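Local coordinates for protein putative alpha-galactosidase/melibiase (Bacteroides fragilis, PDB 4OGZ) that probably hydrolyses terminal, non-reducing alpha-D-galactose residues of alpha-D-galactosides, as a glycoside hydrolase family 27 enzyme, at residues L30-T35 / T58-G63; F348-M353 / D402-P407; A414-N419 / C467-C472. All coordinates share one frame; numbering follows the deposited sequence.

Contact 1: residues L30-T35 / T58-G63; sequences LFYIPT and TGIIKG
F31 and I61 face each other as a hydrogen-bonded pair of an antiparallel sheet in the N-terminal Ig-like domain, where strand 28-36 runs beside strand 60-64. Each backbone serves the other: F31 N donates a hydrogen bond to I61 O at 2.9 Å, and I61 N returns a straighter bond to F31 O. A third bond, I33 N to G59 O at 3.0 Å, carries the pairing past the end of the regular strands. Side chains alternate between two faces. On the face of L30, Y32, I60 and K62, the leucine CG stands anti to its backbone N (chi1 -176°), and CD1 crosses diagonally to I60 CG2 at 3.5 Å. The neighbouring tyrosine receives I60 CG1 at its ring edge, 4.0 Å from Y32 CD1. On the other face, I61 CD1 lies near the plane of the F31 ring, at its edge, and also meets I33 CD1 at 4.1 Å. L54 touches both isoleucines, I33 and I61, from the adjacent strand 52-55, while W43 reaches I33 from strand 42-46 of the second sheet. The phenol OH of Y32 hydrogen-bonds D133, and its ring forms a cation-pi pair with R132, both from the TIM-barrel sequence, which joins the Ig-like domain to the barrel domain. G59 adopts a positive phi (81°) and brings the backbone against the tyrosine ring. Just before it, T58 O lies in the plane of that ring, 3.2 Å from Y32 CE1 at the edge.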
loop_
_atom_site.group_PDB
_atom_site.type_symbol
_atom_site.label_atom_id
_atom_site.label_comp_id
_atom_site.label_asym_id
_atom_site.label_seq_id
_atom_site.Cartn_x
_atom_site.Cartn_y
_atom_site.Cartn_z
ATOM N N LEU A 30 -14.028 -9.838 -1.163
ATOM C CA LEU A 30 -14.309 -8.758 -2.076
ATOM C C LEU A 30 -13.057 -8.430 -2.907
ATOM O O LEU A 30 -11.964 -8.216 -2.351
ATOM C CB LEU A 30 -14.742 -7.495 -1.291
ATOM C CG LEU A 30 -15.143 -6.343 -2.188
ATOM C CD1 LEU A 30 -16.402 -6.668 -2.956
ATOM C CD2 LEU A 30 -15.324 -5.057 -1.346
ATOM N N PHE A 31 -13.201 -8.373 -4.228
ATOM C CA PHE A 31 -12.086 -7.976 -5.113
ATOM C C PHE A 31 -12.595 -7.391 -6.418
ATOM O O PHE A 31 -13.369 -8.027 -7.152
ATOM C CB PHE A 31 -11.168 -9.161 -5.388
ATOM C CG PHE A 31 -9.937 -8.808 -6.198
ATOM C CD1 PHE A 31 -8.910 -8.063 -5.650
ATOM C CD2 PHE A 31 -9.823 -9.220 -7.500
ATOM C CE1 PHE A 31 -7.790 -7.719 -6.410
ATOM C CE2 PHE A 31 -8.706 -8.898 -8.258
ATOM C CZ PHE A 31 -7.670 -8.160 -7.714
ATOM N N TYR A 32 -12.246 -6.133 -6.658
ATOM C CA TYR A 32 -12.455 -5.509 -7.954
ATOM C C TYR A 32 -11.231 -5.816 -8.827
ATOM O O TYR A 32 -10.100 -5.570 -8.426
ATOM C CB TYR A 32 -12.620 -4.000 -7.834
ATOM C CG TYR A 32 -12.604 -3.304 -9.176
ATOM C CD1 TYR A 32 -13.710 -3.337 -10.017
ATOM C CD2 TYR A 32 -11.471 -2.623 -9.626
ATOM C CE1 TYR A 32 -13.698 -2.700 -11.258
ATOM C CE2 TYR A 32 -11.462 -1.988 -10.859
ATOM C CZ TYR A 32 -12.587 -2.063 -11.672
ATOM O OH TYR A 32 -12.608 -1.434 -12.884
ATOM N N ILE A 33 -11.490 -6.303 -10.025
ATOM C CA ILE A 33 -10.437 -6.677 -10.978
ATOM C C ILE A 33 -9.914 -5.414 -11.647
ATOM O O ILE A 33 -10.603 -4.856 -12.487
ATOM C CB ILE A 33 -10.974 -7.583 -12.068
ATOM C CG1 ILE A 33 -11.576 -8.858 -11.466
ATOM C CG2 ILE A 33 -9.882 -7.929 -13.092
ATOM C CD1 ILE A 33 -12.600 -9.476 -12.390
ATOM N N PRO A 34 -8.683 -5.004 -11.308
ATOM C CA PRO A 34 -8.193 -3.740 -11.862
ATOM C C PRO A 34 -7.915 -3.834 -13.363
ATOM O O PRO A 34 -7.049 -4.598 -13.806
ATOM C CB PRO A 34 -6.912 -3.496 -11.065
ATOM C CG PRO A 34 -6.979 -4.387 -9.882
ATOM C CD PRO A 34 -7.728 -5.565 -10.349
ATOM N N THR A 35 -8.641 -3.062 -14.146
ATOM C CA THR A 35 -8.623 -3.287 -15.584
ATOM C C THR A 35 -8.488 -1.982 -16.354
ATOM O O THR A 35 -9.399 -1.140 -16.329
ATOM C CB THR A 35 -9.895 -4.010 -16.039
ATOM O OG1 THR A 35 -10.116 -5.134 -15.190
ATOM C CG2 THR A 35 -9.761 -4.493 -17.471
ATOM N N THR A 58 -19.636 -5.020 -13.407
ATOM C CA THR A 58 -18.826 -4.152 -12.529
ATOM C C THR A 58 -17.421 -4.643 -12.244
ATOM O O THR A 58 -16.606 -3.879 -11.752
ATOM C CB THR A 58 -19.508 -3.927 -11.174
ATOM O OG1 THR A 58 -19.561 -5.150 -10.444
ATOM C CG2 THR A 58 -20.898 -3.406 -11.406
ATOM N N GLY A 59 -17.129 -5.917 -12.543
ATOM C CA GLY A 59 -15.783 -6.426 -12.368
ATOM C C GLY A 59 -15.487 -6.820 -10.936
ATOM O O GLY A 59 -14.317 -7.047 -10.568
ATOM N N ILE A 60 -16.532 -6.907 -10.114
ATOM C CA ILE A 60 -16.372 -7.205 -8.696
ATOM C C ILE A 60 -16.680 -8.676 -8.423
ATOM O O ILE A 60 -17.761 -9.153 -8.779
ATOM C CB ILE A 60 -17.265 -6.283 -7.831
ATOM C CG1 ILE A 60 -16.739 -4.847 -7.878
ATOM C CG2 ILE A 60 -17.267 -6.715 -6.392
ATOM C CD1 ILE A 60 -17.693 -3.813 -7.298
ATOM N N ILE A 61 -15.715 -9.354 -7.802
ATOM C CA ILE A 61 -15.869 -10.701 -7.285
ATOM C C ILE A 61 -16.182 -10.609 -5.795
ATOM O O ILE A 61 -15.553 -9.846 -5.048
ATOM C CB ILE A 61 -14.610 -11.530 -7.477
ATOM C CG1 ILE A 61 -14.296 -11.659 -8.955
ATOM C CG2 ILE A 61 -14.755 -12.936 -6.890
ATOM C CD1 ILE A 61 -12.842 -12.047 -9.170
ATOM N N LYS A 62 -17.214 -11.339 -5.376
ATOM C CA LYS A 62 -17.794 -11.178 -4.056
ATOM C C LYS A 62 -18.268 -12.540 -3.552
ATOM O O LYS A 62 -18.761 -13.346 -4.315
ATOM C CB LYS A 62 -18.937 -10.169 -4.165
ATOM C CG LYS A 62 -19.859 -10.070 -2.985
ATOM C CD LYS A 62 -20.963 -9.026 -3.202
ATOM C CE LYS A 62 -21.705 -8.610 -1.887
ATOM N NZ LYS A 62 -20.926 -7.981 -0.758
ATOM N N GLY A 63 -18.116 -12.759 -2.251
ATOM C CA GLY A 63 -18.765 -13.840 -1.573
ATOM C C GLY A 63 -17.992 -14.263 -0.358
ATOM O O GLY A 63 -17.525 -13.451 0.415
#

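Contact 2: residues F348-M353 / D402-P407; sequences FALWCM and DVWVKP
M353, a selenomethionine, has more surface buried here than any other residue, and its side chain reaches from the end of helix 341-353 to strand 401-407. The helix belongs to the TIM barrel, the putative catalytic domain, and the strand to the C-terminal beta sandwich, so this is an interface between domains, with the two segments inclined at 42°. The selenomethionine chain is bent at both chi2 and chi3, which brings its terminal methyl against the strand: CE lies 3.6 Å from W404 O and 3.9 Å from K406 CB. K406 answers in the reverse direction. With CG anti to the backbone N, its aliphatic chain extends alongside the helix terminus, where K406 CE approaches M353 O to 3.4 Å; C352 O is next nearest. The amine beyond turns at chi4 and is hydrogen-bonded to I390 O. W404 supplies the third surface. L350 comes down on it at about a right angle, its CD1 set over the centre of the five-membered ring in a CH-pi contact, 3.5 Å from the centroid and 9° off the normal. The indole is held by W404 NE1, which donates to D402 OD2 at 3.0 Å, on the anti side of the carboxylate but tilted out of its plane; OD1 of the same aspartate forms a salt bridge with R420. No hydrogen bond crosses between the two segments. Their cohesion therefore rests on methyl, aromatic and methylene surfaces, while the lysine methylenes, next to an ammonium group, may add a weak electrostatic attraction to the carbonyl oxygens at the helix end.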
loop_
_atom_site.group_PDB
_atom_site.type_symbol
_atom_site.label_atom_id
_atom_site.label_comp_id
_atom_site.label_asym_id
_atom_site.label_seq_id
_atom_site.Cartn_x
_atom_site.Cartn_y
_atom_site.Cartn_z
ATOM N N PHE A 348 8.346 7.312 -4.897
ATOM C CA PHE A 348 7.393 6.301 -5.304
ATOM C C PHE A 348 8.079 5.023 -5.835
ATOM O O PHE A 348 7.683 3.943 -5.498
ATOM C CB PHE A 348 6.469 6.869 -6.369
ATOM C CG PHE A 348 5.357 5.946 -6.785
ATOM C CD1 PHE A 348 4.350 5.622 -5.896
ATOM C CD2 PHE A 348 5.305 5.444 -8.062
ATOM C CE1 PHE A 348 3.311 4.772 -6.247
ATOM C CE2 PHE A 348 4.261 4.601 -8.435
ATOM C CZ PHE A 348 3.262 4.278 -7.528
ATOM N N ALA A 349 9.070 5.210 -6.697
ATOM C CA ALA A 349 9.867 4.178 -7.281
ATOM C C ALA A 349 10.523 3.303 -6.220
ATOM O O ALA A 349 10.417 2.077 -6.296
ATOM C CB ALA A 349 10.912 4.782 -8.193
ATOM N N LEU A 350 11.122 3.933 -5.208
ATOM C CA LEU A 350 11.741 3.194 -4.103
ATOM C C LEU A 350 10.705 2.467 -3.234
ATOM O O LEU A 350 10.913 1.278 -2.889
ATOM C CB LEU A 350 12.651 4.119 -3.257
ATOM C CG LEU A 350 14.131 4.011 -3.644
ATOM C CD1 LEU A 350 14.684 2.634 -3.272
ATOM C CD2 LEU A 350 14.365 4.266 -5.129
ATOM N N TRP A 351 9.573 3.103 -2.949
ATOM C CA TRP A 351 8.482 2.419 -2.233
ATOM C C TRP A 351 8.027 1.191 -3.042
ATOM O O TRP A 351 7.721 0.159 -2.473
ATOM C CB TRP A 351 7.305 3.340 -1.956
ATOM C CG TRP A 351 7.306 4.050 -0.611
ATOM C CD1 TRP A 351 6.259 4.129 0.250
ATOM C CD2 TRP A 351 8.389 4.799 0.014
ATOM N NE1 TRP A 351 6.603 4.867 1.356
ATOM C CE2 TRP A 351 7.909 5.255 1.254
ATOM C CE3 TRP A 351 9.721 5.060 -0.322
ATOM C CZ2 TRP A 351 8.685 6.003 2.134
ATOM C CZ3 TRP A 351 10.500 5.812 0.556
ATOM C CH2 TRP A 351 9.969 6.271 1.776
ATOM N N CYS A 352 7.995 1.312 -4.372
ATOM C CA CYS A 352 7.636 0.179 -5.210
ATOM C C CYS A 352 8.678 -0.906 -5.113
ATOM O O CYS A 352 8.329 -2.072 -4.935
ATOM C CB CYS A 352 7.466 0.584 -6.680
ATOM S SG CYS A 352 5.930 1.456 -6.983
HETATM N N MSE A 353 9.963 -0.537 -5.277
HETATM C CA MSE A 353 11.083 -1.524 -5.171
HETATM C C MSE A 353 11.108 -2.242 -3.833
HETATM O O MSE A 353 11.390 -3.448 -3.752
HETATM C CB MSE A 353 12.446 -0.844 -5.345
HETATM C CG MSE A 353 12.676 -0.148 -6.693
HETATM SE SE MSE A 353 12.990 -1.547 -8.030
HETATM C CE MSE A 353 14.706 -2.213 -7.364
ATOM N N ASP A 402 22.814 4.938 -4.683
ATOM C CA ASP A 402 22.475 3.584 -4.346
ATOM C C ASP A 402 22.210 2.792 -5.602
ATOM O O ASP A 402 21.773 3.321 -6.617
ATOM C CB ASP A 402 21.159 3.514 -3.599
ATOM C CG ASP A 402 21.186 4.135 -2.238
ATOM O OD1 ASP A 402 22.261 4.414 -1.673
ATOM O OD2 ASP A 402 20.071 4.324 -1.700
ATOM N N VAL A 403 22.412 1.488 -5.496
ATOM C CA VAL A 403 21.883 0.577 -6.451
ATOM C C VAL A 403 21.050 -0.438 -5.670
ATOM O O VAL A 403 21.553 -1.056 -4.750
ATOM C CB VAL A 403 22.999 -0.100 -7.249
ATOM C CG1 VAL A 403 22.401 -1.129 -8.189
ATOM C CG2 VAL A 403 23.800 0.944 -8.030
ATOM N N TRP A 404 19.763 -0.554 -6.020
ATOM C CA TRP A 404 18.828 -1.454 -5.365
ATOM C C TRP A 404 18.419 -2.536 -6.356
ATOM O O TRP A 404 18.324 -2.258 -7.542
ATOM C CB TRP A 404 17.588 -0.741 -4.885
ATOM C CG TRP A 404 17.753 0.274 -3.770
ATOM C CD1 TRP A 404 18.304 1.510 -3.863
ATOM C CD2 TRP A 404 17.267 0.155 -2.415
ATOM N NE1 TRP A 404 18.228 2.157 -2.640
ATOM C CE2 TRP A 404 17.615 1.336 -1.735
ATOM C CE3 TRP A 404 16.621 -0.864 -1.701
ATOM C CZ2 TRP A 404 17.285 1.558 -0.377
ATOM C CZ3 TRP A 404 16.312 -0.663 -0.369
ATOM C CH2 TRP A 404 16.627 0.559 0.282
ATOM N N VAL A 405 18.203 -3.762 -5.862
ATOM C CA VAL A 405 17.844 -4.907 -6.734
ATOM C C VAL A 405 16.697 -5.807 -6.177
ATOM O O VAL A 405 16.662 -6.226 -5.021
ATOM C CB VAL A 405 19.084 -5.733 -7.091
ATOM C CG1 VAL A 405 19.895 -6.034 -5.856
ATOM C CG2 VAL A 405 18.697 -7.019 -7.839
ATOM N N LYS A 406 15.718 -6.001 -7.035
ATOM C CA LYS A 406 14.501 -6.728 -6.712
ATOM C C LYS A 406 14.328 -7.872 -7.719
ATOM O O LYS A 406 14.047 -7.653 -8.898
ATOM C CB LYS A 406 13.296 -5.774 -6.753
ATOM C CG LYS A 406 12.036 -6.348 -6.112
ATOM C CD LYS A 406 10.814 -5.520 -6.451
ATOM C CE LYS A 406 9.651 -5.726 -5.490
ATOM N NZ LYS A 406 9.229 -7.128 -5.310
ATOM N N PRO A 407 14.558 -9.106 -7.284
ATOM C CA PRO A 407 14.270 -10.197 -8.230
ATOM C C PRO A 407 12.776 -10.325 -8.500
ATOM O O PRO A 407 12.004 -10.259 -7.565
ATOM C CB PRO A 407 14.787 -11.458 -7.523
ATOM C CG PRO A 407 15.557 -10.982 -6.326
ATOM C CD PRO A 407 15.099 -9.572 -6.003
#

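Contact 3: residues A414-N419 / C467-C472; sequences AIACLN and CKVFIC
A416 and C467 meet at the apolar centre of this strand pair in the C-terminal antiparallel beta sandwich, with A416 CB 3.9 Å from C467 SG. The sulfur lies anti to its backbone N (chi1 -172°), a torsion that swings it along the sheet face toward the alanine. V469, the residue paired with A416, touches its methyl through CG2, whereas C467 reaches it diagonally from the pair with L418, whose CD1 covers the cysteine CB at 3.8 Å. This face, completed by A414 and I471, looks toward the TIM-barrel domain: S346 and L350 reach C467, and L380 and I383 reach V469. The opposite face carries I415, C417, K468 and F470. There C417 SG sits near the plane of the F470 ring, at its edge, while I415 CG1 touches C472 SG. W458 forms an edge-to-face pair with the phenylalanine. Outward, in the conformer described, one of two, the K468 amine makes a salt bridge with E466. The backbones are joined by two reciprocal pairs of hydrogen bonds, I415 with F470 and C417 with K468. Of these four bonds the shortest, from I415 N to F470 O at 2.7 Å, arrives almost along the C=O axis.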
loop_
_atom_site.group_PDB
_atom_site.type_symbol
_atom_site.label_atom_id
_atom_site.label_comp_id
_atom_site.label_asym_id
_atom_site.label_seq_id
_atom_site.Cartn_x
_atom_site.Cartn_y
_atom_site.Cartn_z
ATOM N N ALA A 414 14.565 -6.156 -11.313
ATOM C CA ALA A 414 14.466 -4.686 -11.325
ATOM C C ALA A 414 15.667 -4.086 -10.653
ATOM O O ALA A 414 16.077 -4.539 -9.620
ATOM C CB ALA A 414 13.208 -4.226 -10.638
ATOM N N ILE A 415 16.214 -3.049 -11.262
ATOM C CA ILE A 415 17.364 -2.360 -10.752
ATOM C C ILE A 415 17.028 -0.919 -10.631
ATOM O O ILE A 415 16.566 -0.305 -11.604
ATOM C CB ILE A 415 18.551 -2.498 -11.728
ATOM C CG1 ILE A 415 19.044 -3.938 -11.778
ATOM C CG2 ILE A 415 19.681 -1.568 -11.314
ATOM C CD1 ILE A 415 19.737 -4.403 -10.505
ATOM N N ALA A 416 17.265 -0.349 -9.456
ATOM C CA ALA A 416 17.058 1.053 -9.284
ATOM C C ALA A 416 18.372 1.701 -8.929
ATOM O O ALA A 416 19.047 1.287 -7.995
ATOM C CB ALA A 416 15.970 1.328 -8.206
ATOM N N CYS A 417 18.696 2.758 -9.676
ATOM C CA CYS A 417 19.845 3.575 -9.439
ATOM C C CYS A 417 19.344 4.902 -8.934
ATOM O O CYS A 417 18.638 5.635 -9.667
ATOM C CB CYS A 417 20.599 3.788 -10.750
ATOM S SG CYS A 417 21.241 2.258 -11.488
ATOM N N LEU A 418 19.720 5.257 -7.714
ATOM C CA LEU A 418 19.220 6.498 -7.066
ATOM C C LEU A 418 20.327 7.447 -6.763
ATOM O O LEU A 418 21.364 7.027 -6.230
ATOM C CB LEU A 418 18.547 6.123 -5.765
ATOM C CG LEU A 418 17.993 7.186 -4.823
ATOM C CD1 LEU A 418 16.811 7.869 -5.472
ATOM C CD2 LEU A 418 17.600 6.544 -3.516
ATOM N N ASN A 419 20.096 8.733 -7.058
ATOM C CA ASN A 419 21.021 9.800 -6.725
ATOM C C ASN A 419 20.555 10.405 -5.443
ATOM O O ASN A 419 19.451 10.943 -5.353
ATOM C CB ASN A 419 21.051 10.845 -7.824
ATOM C CG ASN A 419 21.997 11.994 -7.543
ATOM O OD1 ASN A 419 22.486 12.167 -6.429
ATOM N ND2 ASN A 419 22.245 12.813 -8.567
ATOM N N CYS A 467 15.901 8.976 -9.790
ATOM C CA CYS A 467 16.029 7.553 -9.737
ATOM C C CYS A 467 15.748 7.055 -11.129
ATOM O O CYS A 467 14.849 7.550 -11.769
ATOM C CB CYS A 467 15.034 6.959 -8.745
ATOM S SG CYS A 467 15.295 5.178 -8.467
ATOM N N LYS A 468 16.530 6.098 -11.623
ATOM C CA LYS A 468 16.175 5.393 -12.830
ATOM C C LYS A 468 15.908 3.941 -12.443
ATOM O O LYS A 468 16.613 3.376 -11.580
ATOM C CB LYS A 468 17.276 5.520 -13.889
ATOM C CG LYS A 468 17.261 6.861 -14.618
ATOM C CD LYS A 468 18.269 6.920 -15.767
ATOM C CE LYS A 468 17.903 7.904 -16.867
ATOM N NZ LYS A 468 18.402 9.272 -16.554
ATOM N N VAL A 469 14.867 3.356 -13.033
ATOM C CA VAL A 469 14.485 1.971 -12.743
ATOM C C VAL A 469 14.482 1.179 -14.041
ATOM O O VAL A 469 13.854 1.589 -15.042
ATOM C CB VAL A 469 13.099 1.874 -12.071
ATOM C CG1 VAL A 469 12.708 0.424 -11.838
ATOM C CG2 VAL A 469 13.088 2.619 -10.744
ATOM N N PHE A 470 15.225 0.079 -14.035
ATOM C CA PHE A 470 15.368 -0.743 -15.210
ATOM C C PHE A 470 14.933 -2.127 -14.874
ATOM O O PHE A 470 15.289 -2.619 -13.813
ATOM C CB PHE A 470 16.827 -0.833 -15.677
ATOM C CG PHE A 470 17.459 0.489 -15.941
ATOM C CD1 PHE A 470 17.139 1.216 -17.072
ATOM C CD2 PHE A 470 18.371 1.024 -15.039
ATOM C CE1 PHE A 470 17.742 2.429 -17.319
ATOM C CE2 PHE A 470 18.979 2.241 -15.294
ATOM C CZ PHE A 470 18.660 2.942 -16.437
ATOM N N ILE A 471 14.247 -2.792 -15.801
ATOM C CA ILE A 471 14.029 -4.241 -15.683
ATOM C C ILE A 471 14.956 -4.988 -16.645
ATOM O O ILE A 471 14.975 -4.717 -17.829
ATOM C CB ILE A 471 12.563 -4.569 -15.942
ATOM C CG1 ILE A 471 11.746 -4.013 -14.778
ATOM C CG2 ILE A 471 12.355 -6.065 -16.080
ATOM C CD1 ILE A 471 10.265 -4.172 -14.948
ATOM N N CYS A 472 15.698 -5.960 -16.106
ATOM C CA CYS A 472 16.901 -6.490 -16.738
ATOM C C CYS A 472 16.806 -7.972 -16.828
ATOM O O CYS A 472 16.629 -8.654 -15.823
ATOM C CB CYS A 472 18.135 -6.138 -15.901
ATOM S SG CYS A 472 18.426 -4.334 -15.755
#

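From the N terminus, contact 1 closes first, bringing 58-63 back onto 30-35 within the Ig-like domain. The chain completes that domain and builds most of the TIM barrel; contact 2 closes a loop from the end of helix 341-353, through barrel strand 358-360 and two further helices, to strand 401-407 of the sandwich. Contact 3 follows in series, bringing the final strand, 467-472, beside 413-419. No loop nests in another or crosses it. Contacts 2 and 3 touch: W404 N to A416 O (2.8 Å) and K406 O to A414 N (2.9 Å) are probable hydrogen bonds, and L350 CD2 packs on C467 SG. Contact 1 stands apart, its centre about 29 Å from that of contact 2.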